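Glycosyltransferase Gtf1 (Streptococcus gordonii, PDB 5E9T) is a GT-B-type glycosyltransferase with an added extended beta-sheet domain, seen here in complex with the glycosyltransferase-stabilizing protein Gtf2. Local coordinates at residues L44-Q49 / F124-E129; I63-Y68 / Y195-L200; Y162-Y167 / M177-G182. The protein carries 1 engineered substitution. All coordinates share one frame; numbering follows the deposited sequence.

Contact 1 (L44-Q49 / F124-E129); sequences LADNIQ and FVEHVE. Engineered in segment 124-129: F124 (natural residue Ser).
The imidazole ring of H127 meets the loop 44-47 with its edge: the carbonyl oxygen of A45 lies there in the ring plane, A45 O standing 3.5 Å from H127 CE1. One face carries the CB of its own neighbour E126, displaced toward the rim, and the ring also meets that of Y141, their planes about 65° apart. From an oblique direction the carbonyl oxygen of L44 takes a weak hydrogen bond from H127 NE2, 3.2 Å long and bent to 132° at the hydrogen. Histidine suits a site beside two backbone carbonyls, offering a polar N-H and a polarised C-H from one flat group. E126 and H127 can both reach the loop because they form a classic beta bulge facing Y116, in strand 125-132 of the extended beta-sheet domain. In E126, chi2 of 177° sends CD straight on toward the loop; E126 OE2 then lies 3.6 Å from N47 N, too loose to be counted as a bond. Its other oxygen, E126 OE1, stands 4.2 Å from D46 OD1, a pairing of like charges that may favour a proton on one of them; D46 OD1 is hydrogen-bonded to W12.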
loop_
_atom_site.group_PDB
_atom_site.type_symbol
_atom_site.label_atom_id
_atom_site.label_comp_id
_atom_site.label_asym_id
_atom_site.label_seq_id
_atom_site.Cartn_x
_atom_site.Cartn_y
_atom_site.Cartn_z
ATOM N N LEU A 44 24.759 -8.071 -11.712
ATOM C CA LEU A 44 26.094 -7.717 -11.253
ATOM C C LEU A 44 27.177 -8.763 -11.491
ATOM O O LEU A 44 28.361 -8.410 -11.455
ATOM C CB LEU A 44 26.056 -7.377 -9.760
ATOM C CG LEU A 44 25.241 -6.121 -9.462
ATOM C CD1 LEU A 44 25.208 -5.863 -7.969
ATOM C CD2 LEU A 44 25.802 -4.921 -10.215
ATOM N N ALA A 45 26.820 -10.021 -11.765
ATOM C CA ALA A 45 27.836 -11.072 -11.767
ATOM C C ALA A 45 28.757 -10.944 -12.966
ATOM O O ALA A 45 29.913 -11.380 -12.917
ATOM C CB ALA A 45 27.182 -12.453 -11.737
ATOM N N ASP A 46 28.256 -10.362 -14.045
ATOM C CA ASP A 46 29.063 -9.914 -15.162
ATOM C C ASP A 46 28.684 -8.477 -15.469
ATOM O O ASP A 46 27.545 -8.063 -15.244
ATOM C CB ASP A 46 28.850 -10.784 -16.404
ATOM C CG ASP A 46 29.518 -12.134 -16.290
ATOM O OD1 ASP A 46 30.728 -12.220 -16.586
ATOM O OD2 ASP A 46 28.832 -13.107 -15.907
ATOM N N ASN A 47 29.652 -7.712 -15.956
ATOM C CA ASN A 47 29.343 -6.393 -16.485
ATOM C C ASN A 47 28.339 -6.551 -17.617
ATOM O O ASN A 47 28.581 -7.307 -18.564
ATOM C CB ASN A 47 30.623 -5.715 -16.975
ATOM C CG ASN A 47 30.437 -4.238 -17.266
ATOM O OD1 ASN A 47 29.422 -3.819 -17.820
ATOM N ND2 ASN A 47 31.431 -3.438 -16.896
ATOM N N ILE A 48 27.203 -5.856 -17.515
ATOM C CA ILE A 48 26.147 -6.060 -18.502
ATOM C C ILE A 48 26.644 -5.706 -19.892
ATOM O O ILE A 48 26.145 -6.234 -20.893
ATOM C CB ILE A 48 24.883 -5.259 -18.134
ATOM C CG1 ILE A 48 23.672 -5.821 -18.887
ATOM C CG2 ILE A 48 25.070 -3.780 -18.447
ATOM C CD1 ILE A 48 22.379 -5.076 -18.630
ATOM N N GLN A 49 27.644 -4.827 -19.981
ATOM C CA GLN A 49 28.226 -4.500 -21.275
ATOM C C GLN A 49 28.879 -5.725 -21.902
ATOM O O GLN A 49 28.728 -5.970 -23.105
ATOM C CB GLN A 49 29.236 -3.362 -21.117
ATOM C CG GLN A 49 29.678 -2.719 -22.423
ATOM C CD GLN A 49 30.805 -3.473 -23.099
ATOM O OE1 GLN A 49 31.458 -4.319 -22.489
ATOM N NE2 GLN A 49 31.038 -3.168 -24.371
ATOM N N PHE A 124 42.289 -6.799 -15.576
ATOM C CA PHE A 124 41.047 -6.065 -15.334
ATOM C C PHE A 124 40.223 -6.699 -14.212
ATOM O O PHE A 124 40.139 -7.925 -14.104
ATOM C CB PHE A 124 40.218 -5.996 -16.614
ATOM C CG PHE A 124 40.933 -5.346 -17.765
ATOM C CD1 PHE A 124 41.199 -3.987 -17.752
ATOM C CD2 PHE A 124 41.331 -6.094 -18.862
ATOM C CE1 PHE A 124 41.854 -3.385 -18.810
ATOM C CE2 PHE A 124 41.987 -5.496 -19.922
ATOM C CZ PHE A 124 42.248 -4.140 -19.896
ATOM N N VAL A 125 39.590 -5.854 -13.392
ATOM C CA VAL A 125 38.902 -6.277 -12.168
ATOM C C VAL A 125 37.431 -5.886 -12.248
ATOM O O VAL A 125 37.107 -4.693 -12.321
ATOM C CB VAL A 125 39.534 -5.652 -10.915
ATOM C CG1 VAL A 125 39.076 -6.392 -9.662
ATOM C CG2 VAL A 125 41.039 -5.641 -11.027
ATOM N N GLU A 126 36.543 -6.883 -12.210
ATOM C CA GLU A 126 35.111 -6.598 -12.174
ATOM C C GLU A 126 34.599 -6.306 -10.764
ATOM O O GLU A 126 33.795 -5.387 -10.581
ATOM C CB GLU A 126 34.330 -7.747 -12.811
ATOM C CG GLU A 126 34.234 -7.639 -14.330
ATOM C CD GLU A 126 33.521 -8.815 -14.969
ATOM O OE1 GLU A 126 33.375 -9.861 -14.304
ATOM O OE2 GLU A 126 33.105 -8.690 -16.141
ATOM N N HIS A 127 35.034 -7.068 -9.759
ATOM C CA HIS A 127 34.546 -6.889 -8.394
ATOM C C HIS A 127 35.704 -6.920 -7.407
ATOM O O HIS A 127 36.745 -7.532 -7.662
ATOM C CB HIS A 127 33.552 -7.971 -7.959
ATOM C CG HIS A 127 32.764 -8.566 -9.081
ATOM N ND1 HIS A 127 32.877 -9.892 -9.438
ATOM C CD2 HIS A 127 31.852 -8.021 -9.917
ATOM C CE1 HIS A 127 32.067 -10.135 -10.448
ATOM N NE2 HIS A 127 31.434 -9.018 -10.755
ATOM N N VAL A 128 35.506 -6.256 -6.268
ATOM C CA VAL A 128 36.415 -6.339 -5.130
ATOM C C VAL A 128 35.591 -6.494 -3.862
ATOM O O VAL A 128 34.691 -5.690 -3.598
ATOM C CB VAL A 128 37.326 -5.104 -5.014
ATOM C CG1 VAL A 128 38.293 -5.292 -3.851
ATOM C CG2 VAL A 128 38.093 -4.882 -6.295
ATOM N N GLU A 129 35.907 -7.517 -3.078
ATOM C CA GLU A 129 35.315 -7.709 -1.762
ATOM C C GLU A 129 36.309 -7.259 -0.699
ATOM O O GLU A 129 37.495 -7.588 -0.779
ATOM C CB GLU A 129 34.924 -9.172 -1.545
ATOM C CG GLU A 129 33.651 -9.584 -2.265
ATOM C CD GLU A 129 33.538 -11.085 -2.457
ATOM O OE1 GLU A 129 34.526 -11.801 -2.187
ATOM O OE2 GLU A 129 32.454 -11.547 -2.878
#

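Contact 2 (I63-Y68 / Y195-L200); sequences IWLYNY and YSKAEL
The hydroxyl of Y66 is gripped by two groups: K197 NZ donates to Y66 OH over 2.9 Å, and the carboxylate of E184 is hydrogen-bonded to the same oxygen. K197 NZ also bonds the backbone carbonyl of M40. The lysine nitrogen lies near the plane of the tyrosine ring, at its edge, so the charge is met by the hydroxyl and not by the ring face. A long side chain suits the span from the first turn of the helix, and K197 is stretched throughout, with CD anti to CA (chi2 165°) and the later torsions close to 180°. Its chain crosses the Y66 side chain at about a right angle. A lysine and a tyrosine fit such a buried join because each ends in a polar atom while the rest of its length is apolar.

The apolar part lies alongside. L65 CD2 packs against K197 CE at 4.1 Å and also sits over one face of the Y66 ring, toward its rim. L200, one turn after K197, brings CD2 to 4.1 Å from Y66 CE1 and to 4.4 Å from L65 CD2, so the two leucines meet beside the ring.

S196 is the N-cap of helix 197-208, though its OG accepts from E199 N only weakly, at 3.3 Å. This helix packs its first turn on the short, weakly bonded helix 65-68, which follows edge strand 62-64 of the seven-stranded parallel sheet, while Y187 of strand 183-188 touches both K197 and L200.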
loop_
_atom_site.group_PDB
_atom_site.type_symbol
_atom_site.label_atom_id
_atom_site.label_comp_id
_atom_site.label_asym_id
_atom_site.label_seq_id
_atom_site.Cartn_x
_atom_site.Cartn_y
_atom_site.Cartn_z
ATOM N N ILE A 63 20.177 0.123 -22.587
ATOM C CA ILE A 63 19.653 0.809 -21.413
ATOM C C ILE A 63 19.480 -0.240 -20.326
ATOM O O ILE A 63 18.626 -1.128 -20.442
ATOM C CB ILE A 63 18.327 1.529 -21.694
ATOM C CG1 ILE A 63 18.547 2.729 -22.615
ATOM C CG2 ILE A 63 17.666 1.962 -20.390
ATOM C CD1 ILE A 63 17.295 3.543 -22.845
ATOM N N TRP A 64 20.287 -0.149 -19.276
ATOM C CA TRP A 64 20.126 -0.998 -18.106
ATOM C C TRP A 64 19.364 -0.219 -17.043
ATOM O O TRP A 64 19.731 0.917 -16.719
ATOM C CB TRP A 64 21.472 -1.470 -17.558
ATOM C CG TRP A 64 21.307 -2.387 -16.394
ATOM C CD1 TRP A 64 20.271 -3.243 -16.175
ATOM C CD2 TRP A 64 22.187 -2.526 -15.272
ATOM N NE1 TRP A 64 20.453 -3.916 -14.992
ATOM C CE2 TRP A 64 21.622 -3.494 -14.417
ATOM C CE3 TRP A 64 23.399 -1.930 -14.908
ATOM C CZ2 TRP A 64 22.227 -3.879 -13.221
ATOM C CZ3 TRP A 64 23.996 -2.313 -13.721
ATOM C CH2 TRP A 64 23.410 -3.278 -12.892
ATOM N N LEU A 65 18.309 -0.837 -16.506
ATOM C CA LEU A 65 17.411 -0.153 -15.582
ATOM C C LEU A 65 18.169 0.539 -14.457
ATOM O O LEU A 65 17.980 1.733 -14.204
ATOM C CB LEU A 65 16.409 -1.148 -14.998
ATOM C CG LEU A 65 15.581 -0.561 -13.858
ATOM C CD1 LEU A 65 14.742 0.567 -14.395
ATOM C CD2 LEU A 65 14.708 -1.616 -13.204
ATOM N N TYR A 66 19.039 -0.199 -13.773
ATOM C CA TYR A 66 19.664 0.338 -12.574
ATOM C C TYR A 66 20.773 1.331 -12.893
ATOM O O TYR A 66 21.050 2.223 -12.086
ATOM C CB TYR A 66 20.192 -0.809 -11.720
ATOM C CG TYR A 66 19.099 -1.740 -11.248
ATOM C CD1 TYR A 66 18.356 -1.442 -10.122
ATOM C CD2 TYR A 66 18.804 -2.913 -11.935
ATOM C CE1 TYR A 66 17.357 -2.284 -9.680
ATOM C CE2 TYR A 66 17.799 -3.764 -11.497
ATOM C CZ TYR A 66 17.083 -3.439 -10.364
ATOM O OH TYR A 66 16.085 -4.260 -9.901
ATOM N N ASN A 67 21.412 1.197 -14.055
ATOM C CA ASN A 67 22.407 2.179 -14.468
ATOM C C ASN A 67 21.762 3.441 -15.019
ATOM O O ASN A 67 22.366 4.519 -14.953
ATOM C CB ASN A 67 23.343 1.568 -15.512
ATOM C CG ASN A 67 24.037 2.617 -16.359
ATOM O OD1 ASN A 67 23.564 2.969 -17.442
ATOM N ND2 ASN A 67 25.157 3.132 -15.866
ATOM N N TYR A 68 20.538 3.327 -15.546
ATOM C CA TYR A 68 19.884 4.454 -16.206
ATOM C C TYR A 68 19.832 5.687 -15.313
ATOM O O TYR A 68 20.033 6.812 -15.783
ATOM C CB TYR A 68 18.472 4.055 -16.638
ATOM C CG TYR A 68 17.663 5.200 -17.205
ATOM C CD1 TYR A 68 17.749 5.536 -18.550
ATOM C CD2 TYR A 68 16.811 5.944 -16.397
ATOM C CE1 TYR A 68 17.014 6.579 -19.074
ATOM C CE2 TYR A 68 16.073 6.990 -16.910
ATOM C CZ TYR A 68 16.178 7.304 -18.250
ATOM O OH TYR A 68 15.441 8.345 -18.768
ATOM N N TYR A 195 8.792 1.738 -2.917
ATOM C CA TYR A 195 8.638 0.551 -2.086
ATOM C C TYR A 195 8.524 -0.763 -2.862
ATOM O O TYR A 195 8.298 -1.805 -2.239
ATOM C CB TYR A 195 7.438 0.746 -1.156
ATOM C CG TYR A 195 7.596 2.007 -0.332
ATOM C CD1 TYR A 195 7.175 3.239 -0.819
ATOM C CD2 TYR A 195 8.208 1.973 0.912
ATOM C CE1 TYR A 195 7.340 4.398 -0.080
ATOM C CE2 TYR A 195 8.376 3.124 1.660
ATOM C CZ TYR A 195 7.939 4.335 1.160
ATOM O OH TYR A 195 8.102 5.487 1.899
ATOM N N SER A 196 8.630 -0.751 -4.191
ATOM C CA SER A 196 8.622 -2.003 -4.942
ATOM C C SER A 196 9.288 -1.795 -6.295
ATOM O O SER A 196 9.307 -0.684 -6.830
ATOM C CB SER A 196 7.200 -2.528 -5.137
ATOM O OG SER A 196 6.495 -1.711 -6.055
ATOM N N LYS A 197 9.801 -2.893 -6.860
ATOM C CA LYS A 197 10.464 -2.795 -8.158
ATOM C C LYS A 197 9.475 -2.442 -9.260
ATOM O O LYS A 197 9.851 -1.800 -10.248
ATOM C CB LYS A 197 11.196 -4.098 -8.494
ATOM C CG LYS A 197 11.898 -4.061 -9.847
ATOM C CD LYS A 197 12.908 -5.174 -10.024
ATOM C CE LYS A 197 13.520 -5.125 -11.419
ATOM N NZ LYS A 197 14.604 -6.133 -11.602
ATOM N N ALA A 198 8.211 -2.845 -9.107
ATOM C CA ALA A 198 7.189 -2.441 -10.067
ATOM C C ALA A 198 7.093 -0.922 -10.147
ATOM O O ALA A 198 7.160 -0.339 -11.238
ATOM C CB ALA A 198 5.840 -3.045 -9.682
ATOM N N GLU A 199 6.962 -0.262 -8.993
ATOM C CA GLU A 199 6.862 1.193 -8.964
ATOM C C GLU A 199 8.172 1.874 -9.343
ATOM O O GLU A 199 8.147 3.025 -9.793
ATOM C CB GLU A 199 6.404 1.659 -7.581
ATOM C CG GLU A 199 5.183 2.571 -7.607
ATOM C CD GLU A 199 3.994 1.958 -8.338
ATOM O OE1 GLU A 199 3.606 2.497 -9.396
ATOM O OE2 GLU A 199 3.448 0.940 -7.858
ATOM N N LEU A 200 9.312 1.195 -9.177
ATOM C CA LEU A 200 10.573 1.738 -9.677
ATOM C C LEU A 200 10.608 1.721 -11.200
ATOM O O LEU A 200 11.032 2.697 -11.829
ATOM C CB LEU A 200 11.756 0.950 -9.116
ATOM C CG LEU A 200 13.154 1.406 -9.552
ATOM C CD1 LEU A 200 13.538 2.693 -8.853
ATOM C CD2 LEU A 200 14.196 0.334 -9.291
#

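Contact 3 (Y162-Y167 / M177-G182); sequences YQRRFY and MLIEDG
Strands 162-167 and 177-180 run antiparallel, 148° between their directions, and pair through R164 with M177, a hydrogen-bonded pair with bonds both ways: M177 N to R164 O at 2.8 Å and R164 N to M177 O at 3.1 Å. A third bond, I179 N to Y162 O, is straight at the hydrogen (173°), but the donor stands well above the carbonyl plane. Q163 and L178 form the non-hydrogen-bonded pair between.

M177, a selenomethionine here, lies side by side with R164, both pointing the same way. Its CG sits between the backbone N and the carbonyl carbon (chi1 49°), against R164 CB at 3.8 Å. Further out, M177 SE is 3.6 Å from R164 NH1, oblique to the guanidinium, and M177 CE reaches F166 CE1 at 4.0 Å; the residue is poorly ordered, so these side-chain contacts are approximate. A long unbranched residue suits the place, lying beside R164 at CB and at the guanidinium NH1 and still reaching the phenylalanine ring. The guanidinium has its salt bridge elsewhere, from R164 NH2 to E150 on the adjoining strand.

The two strands are the arms of a beta hairpin, 158-167 and 173-180, in the extended beta-sheet domain; on the other side of strand 158-167, Y162 and Q163 face Y151 as a classic beta bulge. Q163 and L178 share the opposite face of the sheet, which meets the Gtf2 chain: Q163 OE1 accepts from N140 of Gtf2, and L178 packs on Y132 of Gtf2. I179 is a beta-branched residue, at home in a strand, whose CB lies 3.9 Å from Y162 O, the carbonyl oxygen that I179 N bonds.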
loop_
_atom_site.group_PDB
_atom_site.type_symbol
_atom_site.label_atom_id
_atom_site.label_comp_id
_atom_site.label_asym_id
_atom_site.label_seq_id
_atom_site.Cartn_x
_atom_site.Cartn_y
_atom_site.Cartn_z
ATOM N N TYR A 162 22.611 -6.552 2.848
ATOM C CA TYR A 162 21.546 -5.695 3.349
ATOM C C TYR A 162 21.282 -4.448 2.516
ATOM O O TYR A 162 20.183 -3.889 2.611
ATOM C CB TYR A 162 21.854 -5.274 4.788
ATOM C CG TYR A 162 21.661 -6.403 5.762
ATOM C CD1 TYR A 162 20.406 -6.689 6.272
ATOM C CD2 TYR A 162 22.725 -7.206 6.151
ATOM C CE1 TYR A 162 20.214 -7.724 7.155
ATOM C CE2 TYR A 162 22.543 -8.247 7.038
ATOM C CZ TYR A 162 21.282 -8.501 7.537
ATOM O OH TYR A 162 21.081 -9.537 8.420
ATOM N N GLN A 163 22.231 -4.005 1.694
ATOM C CA GLN A 163 22.029 -2.738 1.008
ATOM C C GLN A 163 22.915 -2.668 -0.229
ATOM O O GLN A 163 24.063 -3.116 -0.198
ATOM C CB GLN A 163 22.311 -1.577 1.969
ATOM C CG GLN A 163 22.611 -0.239 1.336
ATOM C CD GLN A 163 22.982 0.791 2.379
ATOM O OE1 GLN A 163 24.026 0.689 3.022
ATOM N NE2 GLN A 163 22.126 1.785 2.558
ATOM N N ARG A 164 22.396 -2.049 -1.285
ATOM C CA ARG A 164 23.136 -1.864 -2.525
ATOM C C ARG A 164 22.994 -0.419 -2.970
ATOM O O ARG A 164 21.904 0.157 -2.902
ATOM C CB ARG A 164 22.643 -2.806 -3.623
ATOM C CG ARG A 164 23.393 -2.642 -4.929
ATOM C CD ARG A 164 22.900 -3.592 -6.003
ATOM N NE ARG A 164 22.992 -4.992 -5.603
ATOM C CZ ARG A 164 21.976 -5.847 -5.631
ATOM N NH1 ARG A 164 20.786 -5.455 -6.056
ATOM N NH2 ARG A 164 22.155 -7.102 -5.250
ATOM N N ARG A 165 24.102 0.164 -3.427
ATOM C CA ARG A 165 24.189 1.589 -3.707
ATOM C C ARG A 165 24.789 1.799 -5.088
ATOM O O ARG A 165 25.672 1.047 -5.508
ATOM C CB ARG A 165 25.034 2.284 -2.633
ATOM C CG ARG A 165 25.139 3.794 -2.735
ATOM C CD ARG A 165 25.664 4.371 -1.420
ATOM N NE ARG A 165 24.687 4.209 -0.343
ATOM C CZ ARG A 165 24.961 4.328 0.952
ATOM N NH1 ARG A 165 26.192 4.605 1.355
ATOM N NH2 ARG A 165 24.000 4.160 1.850
ATOM N N PHE A 166 24.304 2.818 -5.794
ATOM C CA PHE A 166 24.779 3.153 -7.130
ATOM C C PHE A 166 25.308 4.580 -7.148
ATOM O O PHE A 166 24.759 5.464 -6.484
ATOM C CB PHE A 166 23.670 2.978 -8.169
ATOM C CG PHE A 166 23.460 1.555 -8.578
ATOM C CD1 PHE A 166 22.861 0.654 -7.713
ATOM C CD2 PHE A 166 23.884 1.109 -9.815
ATOM C CE1 PHE A 166 22.679 -0.663 -8.082
ATOM C CE2 PHE A 166 23.703 -0.208 -10.190
ATOM C CZ PHE A 166 23.102 -1.094 -9.321
ATOM N N TYR A 167 26.370 4.800 -7.917
ATOM C CA TYR A 167 27.136 6.035 -7.857
ATOM C C TYR A 167 27.193 6.704 -9.222
ATOM O O TYR A 167 26.914 6.091 -10.256
ATOM C CB TYR A 167 28.564 5.776 -7.356
ATOM C CG TYR A 167 28.606 5.010 -6.061
ATOM C CD1 TYR A 167 28.484 5.664 -4.847
ATOM C CD2 TYR A 167 28.752 3.630 -6.052
ATOM C CE1 TYR A 167 28.511 4.971 -3.661
ATOM C CE2 TYR A 167 28.782 2.927 -4.868
ATOM C CZ TYR A 167 28.662 3.606 -3.675
ATOM O OH TYR A 167 28.689 2.921 -2.484
HETATM N N MSE A 177 19.348 1.089 -2.264
HETATM C CA MSE A 177 18.200 0.213 -2.100
HETATM C C MSE A 177 18.408 -0.752 -0.941
HETATM O O MSE A 177 19.535 -1.133 -0.648
HETATM C CB MSE A 177 17.955 -0.565 -3.385
HETATM C CG MSE A 177 19.217 -1.200 -3.921
HETATM SE SE MSE A 177 18.859 -2.555 -5.245
HETATM C CE MSE A 177 18.992 -1.414 -6.800
ATOM N N LEU A 178 17.322 -1.159 -0.294
ATOM C CA LEU A 178 17.381 -2.042 0.864
ATOM C C LEU A 178 17.019 -3.460 0.449
ATOM O O LEU A 178 15.987 -3.680 -0.195
ATOM C CB LEU A 178 16.430 -1.582 1.964
ATOM C CG LEU A 178 16.704 -0.276 2.682
ATOM C CD1 LEU A 178 16.123 -0.346 4.095
ATOM C CD2 LEU A 178 18.199 0.080 2.683
ATOM N N ILE A 179 17.851 -4.422 0.835
ATOM C CA ILE A 179 17.638 -5.822 0.494
ATOM C C ILE A 179 17.116 -6.560 1.716
ATOM O O ILE A 179 17.703 -6.477 2.804
ATOM C CB ILE A 179 18.928 -6.471 -0.027
ATOM C CG1 ILE A 179 19.518 -5.615 -1.148
ATOM C CG2 ILE A 179 18.642 -7.883 -0.505
ATOM C CD1 ILE A 179 18.637 -5.511 -2.360
ATOM N N GLU A 180 16.002 -7.265 1.541
ATOM C CA GLU A 180 15.459 -8.153 2.559
ATOM C C GLU A 180 15.034 -9.440 1.866
ATOM O O GLU A 180 14.134 -9.418 1.022
ATOM C CB GLU A 180 14.277 -7.494 3.278
ATOM C CG GLU A 180 13.978 -8.023 4.669
ATOM C CD GLU A 180 12.953 -7.168 5.402
ATOM O OE1 GLU A 180 11.888 -6.881 4.817
ATOM O OE2 GLU A 180 13.217 -6.772 6.557
ATOM N N ASP A 181 15.680 -10.555 2.219
ATOM C CA ASP A 181 15.366 -11.875 1.661
ATOM C C ASP A 181 15.464 -11.888 0.136
ATOM O O ASP A 181 14.533 -12.288 -0.565
ATOM C CB ASP A 181 13.984 -12.343 2.115
ATOM C CG ASP A 181 13.734 -12.058 3.571
ATOM O OD1 ASP A 181 14.703 -12.134 4.358
ATOM O OD2 ASP A 181 12.576 -11.749 3.926
ATOM N N GLY A 182 16.605 -11.438 -0.379
ATOM C CA GLY A 182 16.838 -11.436 -1.811
ATOM C C GLY A 182 15.869 -10.561 -2.578
ATOM O O GLY A 182 15.790 -10.630 -3.808
#

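In the fold
The three contacts lie where the extended antiparallel sheet meets the domain built on the seven-stranded parallel sheet. Contact 1 joins the loop before helix 48-55 to strand 125-132, contact 3 lies within the antiparallel sheet, and contact 2 packs helix 197-208, which follows that sheet in sequence, on helix 65-68. Contacts 1 and 2 cross along the chain; contact 3 falls wholly between the two segments of contact 2. The centres of contacts 1 and 2 are about 20 Å apart. Contact 3 is centred about 17 Å from contact 1 and about 13 Å from contact 2. Packing of L44 on R164, and of Y66 on M177 and F166, lays the hairpin of contact 3 against residues of the other two.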